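PDB 1YWM: C protein alpha-antigen from Streptococcus agalactiae, which is a cell-wall-anchored surface protein, represented here by its N-terminal domain, that may contribute to virulence and to immunity. Local coordinates for residues Asn40-Leu45 with Asn163-Gln168; Tyr69-Gly74 with Gly79-Leu84. All blocks are in the same frame, centred on the assembly; numbering follows the deposited sequence.

The chain pairs a beta-sandwich of fibronectin type with an antiparallel three-helix bundle. Contact 1 joins the two parts: strand 40-44 of the sandwich meets the loop between helices 144-163 and 168-182. Contact 2 lies wholly within the sandwich, where strand 66-73 is covered by the loop that follows strand 76-78. Both segments of contact 2 fall in the chain between the two segments of contact 1. Strands 40-44 and 66-73 belong to the same mixed sheet, and the contacts are about 15 Å apart, centre to centre. They also touch directly, with I43 CD1 3.6 Å from F71 CE2. Y42 of strand 40-44 meets the loop of the helix bundle, while I43 of the same strand packs on F71 and V81 of contact 2.

Contact 1 (Asn40-Leu45 with Asn163-Gln168); sequences NAYIDL and NNPKTQ
The ring of P165 packs over one face of the Y42 ring. P165 CB makes the closest approach, 3.3 Å from Y42 CG, and it also lies 3.4 Å from Y42 CB. P165 CG stands 4.2 Å from the centroid of the Y42 ring and 19° off the ring normal, a CH-pi contact offset toward the rim. The two side chains cross at about a right angle. At the edge of the aromatic ring, near its plane, lies the backbone oxygen of K166, with K166 O 3.6 Å from Y42 CD2. This oxygen is buried by the contact and has no partner in the model. No hydrogen bond spans the two segments, so these two segments meet by packing alone.

Y42 CG lies anti to its own carbonyl carbon (chi1 -67°), which sets the ring against P165. K166 CB points away from the strand, and K166 NZ forms a salt bridge with D160 OD1. Y42 O accepts a hydrogen bond from N35 ND2. D44 and T167 each cap the start of a helix, by bonds to Y46 N and D170 N.

This is packing between the fibronectin-fold beta sandwich and the antiparallel three-helix bundle. The loop 163-168 links helices 144-163 and 168-182 of the bundle. Strand 40-44 runs between strands 36-37 and 113-121, and P165 also touches Q37 on the first of these.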
ATOM      1  N   ASN A  40      -1.259   3.874  12.428  1.00 22.00           N
ATOM      2  CA  ASN A  40      -2.371   3.646  11.531  1.00 21.50           C
ATOM      3  C   ASN A  40      -2.061   2.541  10.528  1.00 22.52           C
ATOM      4  O   ASN A  40      -0.887   2.232  10.268  1.00 26.08           O
ATOM      5  CB  ASN A  40      -2.708   4.935  10.783  1.00 19.20           C
ATOM      6  CG  ASN A  40      -3.020   6.054  11.714  1.00 35.03           C
ATOM      7  OD1 ASN A  40      -3.529   5.825  12.821  1.00 25.98           O
ATOM      8  ND2 ASN A  40      -2.688   7.270  11.307  1.00 30.09           N
ATOM      9  N   ALA A  41      -3.112   1.937   9.979  1.00 18.97           N
ATOM     10  CA  ALA A  41      -2.907   0.875   9.021  1.00 16.00           C
ATOM     11  C   ALA A  41      -3.169   1.339   7.601  1.00 14.23           C
ATOM     12  O   ALA A  41      -3.989   2.233   7.361  1.00 16.61           O
ATOM     13  CB  ALA A  41      -3.760  -0.366   9.354  1.00 14.19           C
ATOM     14  N   TYR A  42      -2.487   0.679   6.668  1.00 13.58           N
ATOM     15  CA  TYR A  42      -2.662   0.905   5.227  1.00 16.99           C
ATOM     16  C   TYR A  42      -2.613  -0.416   4.525  1.00 14.29           C
ATOM     17  O   TYR A  42      -1.776  -1.246   4.854  1.00 18.62           O
ATOM     18  CB  TYR A  42      -1.473   1.694   4.668  1.00 16.87           C
ATOM     19  CG  TYR A  42      -1.385   3.089   5.187  1.00 20.80           C
ATOM     20  CD1 TYR A  42      -0.891   3.348   6.466  1.00 17.48           C
ATOM     21  CD2 TYR A  42      -1.769   4.165   4.388  1.00 22.94           C
ATOM     22  CE1 TYR A  42      -0.828   4.657   6.956  1.00 17.86           C
ATOM     23  CE2 TYR A  42      -1.670   5.474   4.859  1.00 20.10           C
ATOM     24  CZ  TYR A  42      -1.214   5.704   6.136  1.00 25.08           C
ATOM     25  OH  TYR A  42      -1.109   7.001   6.597  1.00 30.06           O
ATOM     26  N   ILE A  43      -3.478  -0.584   3.534  1.00 14.84           N
ATOM     27  CA  ILE A  43      -3.550  -1.819   2.747  1.00 12.54           C
ATOM     28  C   ILE A  43      -3.721  -1.425   1.283  1.00 19.13           C
ATOM     29  O   ILE A  43      -4.575  -0.597   0.948  1.00 16.09           O
ATOM     30  CB  ILE A  43      -4.746  -2.690   3.221  1.00 14.59           C
ATOM     31  CG1 ILE A  43      -4.432  -3.290   4.612  1.00 13.57           C
ATOM     32  CG2 ILE A  43      -5.068  -3.788   2.203  1.00 18.07           C
ATOM     33  CD1 ILE A  43      -5.643  -4.115   5.239  1.00 17.41           C
ATOM     34  N   ASP A  44      -2.883  -2.009   0.436  1.00 18.19           N
ATOM     35  CA  ASP A  44      -2.903  -1.753  -1.006  1.00 16.84           C
ATOM     36  C   ASP A  44      -3.622  -2.933  -1.636  1.00 11.63           C
ATOM     37  O   ASP A  44      -3.175  -4.081  -1.475  1.00 18.16           O
ATOM     38  CB  ASP A  44      -1.447  -1.683  -1.492  1.00 13.87           C
ATOM     39  CG  ASP A  44      -1.326  -1.297  -2.949  1.00 18.37           C
ATOM     40  OD1 ASP A  44      -2.347  -1.223  -3.694  1.00 20.52           O
ATOM     41  OD2 ASP A  44      -0.209  -1.039  -3.402  1.00 14.69           O
ATOM     42  N   LEU A  45      -4.741  -2.675  -2.307  1.00 13.73           N
ATOM     43  CA  LEU A  45      -5.518  -3.763  -2.914  1.00 18.74           C
ATOM     44  C   LEU A  45      -4.709  -4.530  -3.960  1.00 20.48           C
ATOM     45  O   LEU A  45      -4.988  -5.701  -4.224  1.00 17.31           O
ATOM     46  CB  LEU A  45      -6.804  -3.239  -3.526  1.00 19.59           C
ATOM     47  CG  LEU A  45      -7.767  -2.546  -2.538  1.00 13.80           C
ATOM     48  CD1 LEU A  45      -9.029  -2.122  -3.236  1.00 26.18           C
ATOM     49  CD2 LEU A  45      -8.133  -3.535  -1.435  1.00 16.58           C
ATOM     50  N   ASN A 163       7.728   0.082  -0.975  1.00 16.28           N
ATOM     51  CA  ASN A 163       8.166   0.126   0.426  1.00 20.05           C
ATOM     52  C   ASN A 163       7.252   0.881   1.379  1.00 21.65           C
ATOM     53  O   ASN A 163       7.211   0.577   2.567  1.00 20.43           O
ATOM     54  CB  ASN A 163       9.589   0.680   0.498  1.00 15.25           C
ATOM     55  CG  ASN A 163      10.621  -0.298  -0.099  1.00 22.41           C
ATOM     56  OD1 ASN A 163      10.446  -1.511  -0.037  1.00 27.18           O
ATOM     57  ND2 ASN A 163      11.700   0.234  -0.646  1.00 23.61           N
ATOM     58  N   ASN A 164       6.508   1.848   0.859  1.00 13.95           N
ATOM     59  CA  ASN A 164       5.872   2.855   1.721  1.00 17.50           C
ATOM     60  C   ASN A 164       4.384   2.942   1.441  1.00 16.36           C
ATOM     61  O   ASN A 164       3.952   2.907   0.278  1.00 17.00           O
ATOM     62  CB  ASN A 164       6.521   4.250   1.550  1.00 14.51           C
ATOM     63  CG  ASN A 164       8.014   4.251   1.781  1.00 22.49           C
ATOM     64  OD1 ASN A 164       8.519   3.760   2.798  1.00 18.38           O
ATOM     65  ND2 ASN A 164       8.749   4.857   0.838  1.00 17.44           N
ATOM     66  N   PRO A 165       3.571   3.024   2.498  1.00 16.78           N
ATOM     67  CA  PRO A 165       2.121   3.127   2.312  1.00 16.11           C
ATOM     68  C   PRO A 165       1.736   4.500   1.772  1.00 15.01           C
ATOM     69  O   PRO A 165       2.411   5.478   2.082  1.00 18.26           O
ATOM     70  CB  PRO A 165       1.558   2.938   3.736  1.00 18.64           C
ATOM     71  CG  PRO A 165       2.680   3.404   4.645  1.00 23.84           C
ATOM     72  CD  PRO A 165       3.966   3.035   3.923  1.00 22.85           C
ATOM     73  N   LYS A 166       0.653   4.563   1.012  1.00 15.02           N
ATOM     74  CA  LYS A 166       0.178   5.809   0.429  1.00 16.67           C
ATOM     75  C   LYS A 166      -1.331   5.983   0.628  1.00 19.90           C
ATOM     76  O   LYS A 166      -2.036   5.023   0.910  1.00 21.21           O
ATOM     77  CB  LYS A 166       0.497   5.811  -1.078  1.00 21.10           C
ATOM     78  CG  LYS A 166       1.972   5.578  -1.425  1.00 16.76           C
ATOM     79  CD  LYS A 166       2.839   6.771  -0.953  1.00 21.27           C
ATOM     80  CE  LYS A 166       4.324   6.438  -0.997  1.00 18.94           C
ATOM     81  NZ  LYS A 166       5.248   7.468  -0.382  1.00 19.09           N
ATOM     82  N   THR A 167      -1.830   7.202   0.449  1.00 18.81           N
ATOM     83  CA  THR A 167      -3.260   7.386   0.166  1.00 18.34           C
ATOM     84  C   THR A 167      -3.527   7.270  -1.331  1.00 19.59           C
ATOM     85  O   THR A 167      -2.594   7.428  -2.155  1.00 18.38           O
ATOM     86  CB  THR A 167      -3.732   8.768   0.599  1.00 22.67           C
ATOM     87  OG1 THR A 167      -2.986   9.742  -0.138  1.00 22.92           O
ATOM     88  CG2 THR A 167      -3.398   9.035   2.049  1.00 26.67           C
ATOM     89  N   GLN A 168      -4.789   7.041  -1.702  1.00 14.58           N
ATOM     90  CA  GLN A 168      -5.154   7.038  -3.134  1.00 19.74           C
ATOM     91  C   GLN A 168      -4.892   8.374  -3.855  1.00 24.39           C
ATOM     92  O   GLN A 168      -4.551   8.409  -5.059  1.00 19.59           O
ATOM     93  CB  GLN A 168      -6.615   6.660  -3.294  1.00 21.12           C
ATOM     94  CG  GLN A 168      -6.978   6.205  -4.680  1.00 15.34           C
ATOM     95  CD  GLN A 168      -6.230   4.931  -5.093  1.00 26.66           C
ATOM     96  OE1 GLN A 168      -6.018   4.044  -4.284  1.00 21.41           O
ATOM     97  NE2 GLN A 168      -5.842   4.851  -6.362  1.00 20.99           N
TER

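Contact 2 (Tyr69-Gly74 with Gly79-Leu84); sequences YVFRQG and GDVSQL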
ATOM      1  N   TYR A  69      -9.978 -10.580  12.817  1.00 15.89           N
ATOM      2  CA  TYR A  69     -10.091  -9.195  12.338  1.00 13.27           C
ATOM      3  C   TYR A  69     -11.425  -8.915  11.690  1.00 12.39           C
ATOM      4  O   TYR A  69     -12.080  -9.817  11.162  1.00 14.34           O
ATOM      5  CB  TYR A  69      -8.950  -8.856  11.370  1.00 10.73           C
ATOM      6  CG  TYR A  69      -8.908  -9.635  10.085  1.00 11.06           C
ATOM      7  CD1 TYR A  69      -8.027 -10.716   9.927  1.00 14.78           C
ATOM      8  CD2 TYR A  69      -9.694  -9.256   9.008  1.00 11.09           C
ATOM      9  CE1 TYR A  69      -7.966 -11.419   8.697  1.00 15.99           C
ATOM     10  CE2 TYR A  69      -9.660  -9.942   7.805  1.00 15.64           C
ATOM     11  CZ  TYR A  69      -8.775 -11.008   7.654  1.00 18.17           C
ATOM     12  OH  TYR A  69      -8.763 -11.651   6.441  1.00 19.33           O
ATOM     13  N   VAL A  70     -11.839  -7.648  11.719  1.00 13.28           N
ATOM     14  CA  VAL A  70     -13.087  -7.264  11.077  1.00 11.24           C
ATOM     15  C   VAL A  70     -12.814  -5.904  10.516  1.00 10.76           C
ATOM     16  O   VAL A  70     -12.320  -5.023  11.225  1.00 12.94           O
ATOM     17  CB  VAL A  70     -14.322  -7.114  12.068  1.00 15.83           C
ATOM     18  CG1 VAL A  70     -15.617  -6.932  11.211  1.00 14.62           C
ATOM     19  CG2 VAL A  70     -14.454  -8.305  12.960  1.00 25.87           C
ATOM     20  N   PHE A  71     -13.139  -5.739   9.242  1.00 11.43           N
ATOM     21  CA  PHE A  71     -13.077  -4.423   8.608  1.00 14.96           C
ATOM     22  C   PHE A  71     -14.481  -3.834   8.613  1.00 11.53           C
ATOM     23  O   PHE A  71     -15.476  -4.561   8.474  1.00 15.14           O
ATOM     24  CB  PHE A  71     -12.624  -4.562   7.131  1.00 14.24           C
ATOM     25  CG  PHE A  71     -11.200  -5.028   6.961  1.00 17.48           C
ATOM     26  CD1 PHE A  71     -10.922  -6.323   6.535  1.00 13.94           C
ATOM     27  CD2 PHE A  71     -10.134  -4.155   7.177  1.00 13.18           C
ATOM     28  CE1 PHE A  71      -9.601  -6.763   6.335  1.00 14.80           C
ATOM     29  CE2 PHE A  71      -8.797  -4.593   7.001  1.00 12.96           C
ATOM     30  CZ  PHE A  71      -8.539  -5.894   6.569  1.00 11.26           C
ATOM     31  N   ARG A  72     -14.566  -2.517   8.735  1.00 10.91           N
ATOM     32  CA  ARG A  72     -15.822  -1.827   8.517  1.00 10.98           C
ATOM     33  C   ARG A  72     -15.538  -0.771   7.453  1.00 18.03           C
ATOM     34  O   ARG A  72     -14.623   0.047   7.627  1.00 15.84           O
ATOM     35  CB  ARG A  72     -16.211  -1.117   9.812  1.00 13.49           C
ATOM     36  CG  ARG A  72     -17.424  -0.246   9.657  1.00 16.88           C
ATOM     37  CD  ARG A  72     -18.673  -1.029   9.606  1.00 16.71           C
ATOM     38  NE  ARG A  72     -19.865  -0.197   9.459  1.00 17.20           N
ATOM     39  CZ  ARG A  72     -21.066  -0.700   9.243  1.00 14.78           C
ATOM     40  NH1 ARG A  72     -21.225  -2.028   9.209  1.00 14.00           N
ATOM     41  NH2 ARG A  72     -22.125   0.116   9.094  1.00 16.27           N
ATOM     42  N   GLN A  73     -16.321  -0.800   6.386  1.00 14.57           N
ATOM     43  CA  GLN A  73     -16.188   0.156   5.298  1.00 17.91           C
ATOM     44  C   GLN A  73     -17.566   0.416   4.729  1.00 18.14           C
ATOM     45  O   GLN A  73     -18.278  -0.526   4.394  1.00 17.41           O
ATOM     46  CB  GLN A  73     -15.310  -0.432   4.193  1.00 15.23           C
ATOM     47  CG  GLN A  73     -15.069   0.575   3.073  1.00 19.42           C
ATOM     48  CD  GLN A  73     -14.154   0.029   2.031  1.00 28.79           C
ATOM     49  OE1 GLN A  73     -14.131  -1.177   1.786  1.00 23.23           O
ATOM     50  NE2 GLN A  73     -13.394   0.911   1.404  1.00 28.20           N
ATOM     51  N   GLY A  74     -17.945   1.685   4.602  1.00 21.19           N
ATOM     52  CA  GLY A  74     -19.300   1.998   4.185  1.00 26.65           C
ATOM     53  C   GLY A  74     -20.295   1.456   5.206  1.00 20.90           C
ATOM     54  O   GLY A  74     -20.144   1.694   6.411  1.00 24.50           O
ATOM     55  N   GLY A  79     -15.020  -9.843   6.975  1.00 14.03           N
ATOM     56  CA  GLY A  79     -14.191 -10.759   7.740  1.00 11.82           C
ATOM     57  C   GLY A  79     -13.023 -11.353   6.971  1.00 17.00           C
ATOM     58  O   GLY A  79     -12.224 -12.103   7.542  1.00 15.78           O
ATOM     59  N   ASP A  80     -12.907 -11.010   5.681  1.00 17.91           N
ATOM     60  CA  ASP A  80     -11.845 -11.555   4.832  1.00 18.76           C
ATOM     61  C   ASP A  80     -11.267 -10.395   4.048  1.00 14.13           C
ATOM     62  O   ASP A  80     -12.005  -9.749   3.314  1.00 16.83           O
ATOM     63  CB  ASP A  80     -12.453 -12.545   3.843  1.00 18.18           C
ATOM     64  CG  ASP A  80     -11.425 -13.186   2.907  1.00 32.62           C
ATOM     65  OD1 ASP A  80     -10.196 -12.961   3.044  1.00 31.88           O
ATOM     66  OD2 ASP A  80     -11.793 -13.952   1.992  1.00 54.67           O
ATOM     67  N   VAL A  81      -9.978 -10.125   4.226  1.00 15.36           N
ATOM     68  CA  VAL A  81      -9.310  -9.029   3.517  1.00 18.53           C
ATOM     69  C   VAL A  81      -9.562  -9.077   1.989  1.00 23.35           C
ATOM     70  O   VAL A  81      -9.647  -8.036   1.331  1.00 18.82           O
ATOM     71  CB  VAL A  81      -7.808  -8.967   3.848  1.00 22.53           C
ATOM     72  CG1 VAL A  81      -7.033 -10.235   3.291  1.00 22.80           C
ATOM     73  CG2 VAL A  81      -7.196  -7.602   3.371  1.00 16.80           C
ATOM     74  N   SER A  82      -9.696 -10.285   1.437  1.00 18.09           N
ATOM     75  CA  SER A  82      -9.967 -10.460  -0.006  1.00 24.30           C
ATOM     76  C   SER A  82     -11.297  -9.836  -0.476  1.00 25.95           C
ATOM     77  O   SER A  82     -11.494  -9.615  -1.678  1.00 25.39           O
ATOM     78  CB  SER A  82      -9.882 -11.948  -0.379  1.00 26.60           C
ATOM     79  OG  SER A  82     -11.089 -12.621  -0.042  1.00 36.49           O
ATOM     80  N   GLN A  83     -12.195  -9.518   0.467  1.00 20.26           N
ATOM     81  CA  GLN A  83     -13.448  -8.832   0.133  1.00 21.51           C
ATOM     82  C   GLN A  83     -13.338  -7.315  -0.058  1.00 20.56           C
ATOM     83  O   GLN A  83     -14.299  -6.684  -0.543  1.00 20.60           O
ATOM     84  CB  GLN A  83     -14.530  -9.088   1.195  1.00 20.21           C
ATOM     85  CG  GLN A  83     -14.811 -10.563   1.484  1.00 17.82           C
ATOM     86  CD  GLN A  83     -15.823 -10.637   2.619  1.00 31.50           C
ATOM     87  OE1 GLN A  83     -15.455 -10.487   3.778  1.00 20.45           O
ATOM     88  NE2 GLN A  83     -17.102 -10.783   2.280  1.00 39.73           N
ATOM     89  N   LEU A  84     -12.217  -6.720   0.366  1.00 19.69           N
ATOM     90  CA  LEU A  84     -12.018  -5.287   0.176  1.00 18.80           C
ATOM     91  C   LEU A  84     -11.895  -5.006  -1.325  1.00 19.90           C
ATOM     92  O   LEU A  84     -11.080  -5.607  -2.000  1.00 20.47           O
ATOM     93  CB  LEU A  84     -10.761  -4.784   0.889  1.00 17.14           C
ATOM     94  CG  LEU A  84     -10.782  -4.930   2.420  1.00 18.38           C
ATOM     95  CD1 LEU A  84      -9.543  -4.350   2.995  1.00 16.83           C
ATOM     96  CD2 LEU A  84     -12.043  -4.253   3.018  1.00 22.53           C
TER
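Residues 69-73 of strand 66-73 are faced by a loop that makes a short 3-10 turn at 81-83, with Q83 N bonded to D80 O and L84 N to V81 O. The bond across the contact runs from V81 N to Y69 OH, 3.0 Å long and nearly straight at 165°. V81 N approaches at the edge of the Y69 ring, near its plane. Y69 CG sits between the backbone N and the carbonyl carbon (chi1 64°), and the hydroxyl end comes closer to the loop than CB does. L84 CD1 sits over the centre of the F71 ring, 3.9 Å from its centroid and 7° off the normal, a CH-pi contact. F71 CE1 meets V81 CB at 3.8 Å.

The loop connects strands 76-78 and 88-97 and packs on the sheet of the fibronectin-like sandwich. P55 also touches Y69, F71 and V81.

D80 shapes the loop. D80 OD1 accepts from S82 N at 3.2 Å, which makes an Asx turn; S82 N comes from above the carboxylate plane. S82 OG bonds to D80 OD2. Q83 OE1 accepts from D80 N at 3.2 Å, and weakly from G79 N. The extended Q73 side chain brings Q73 OE1 3.9 Å from L84 CD2, while its NE2 bonds to S86 O.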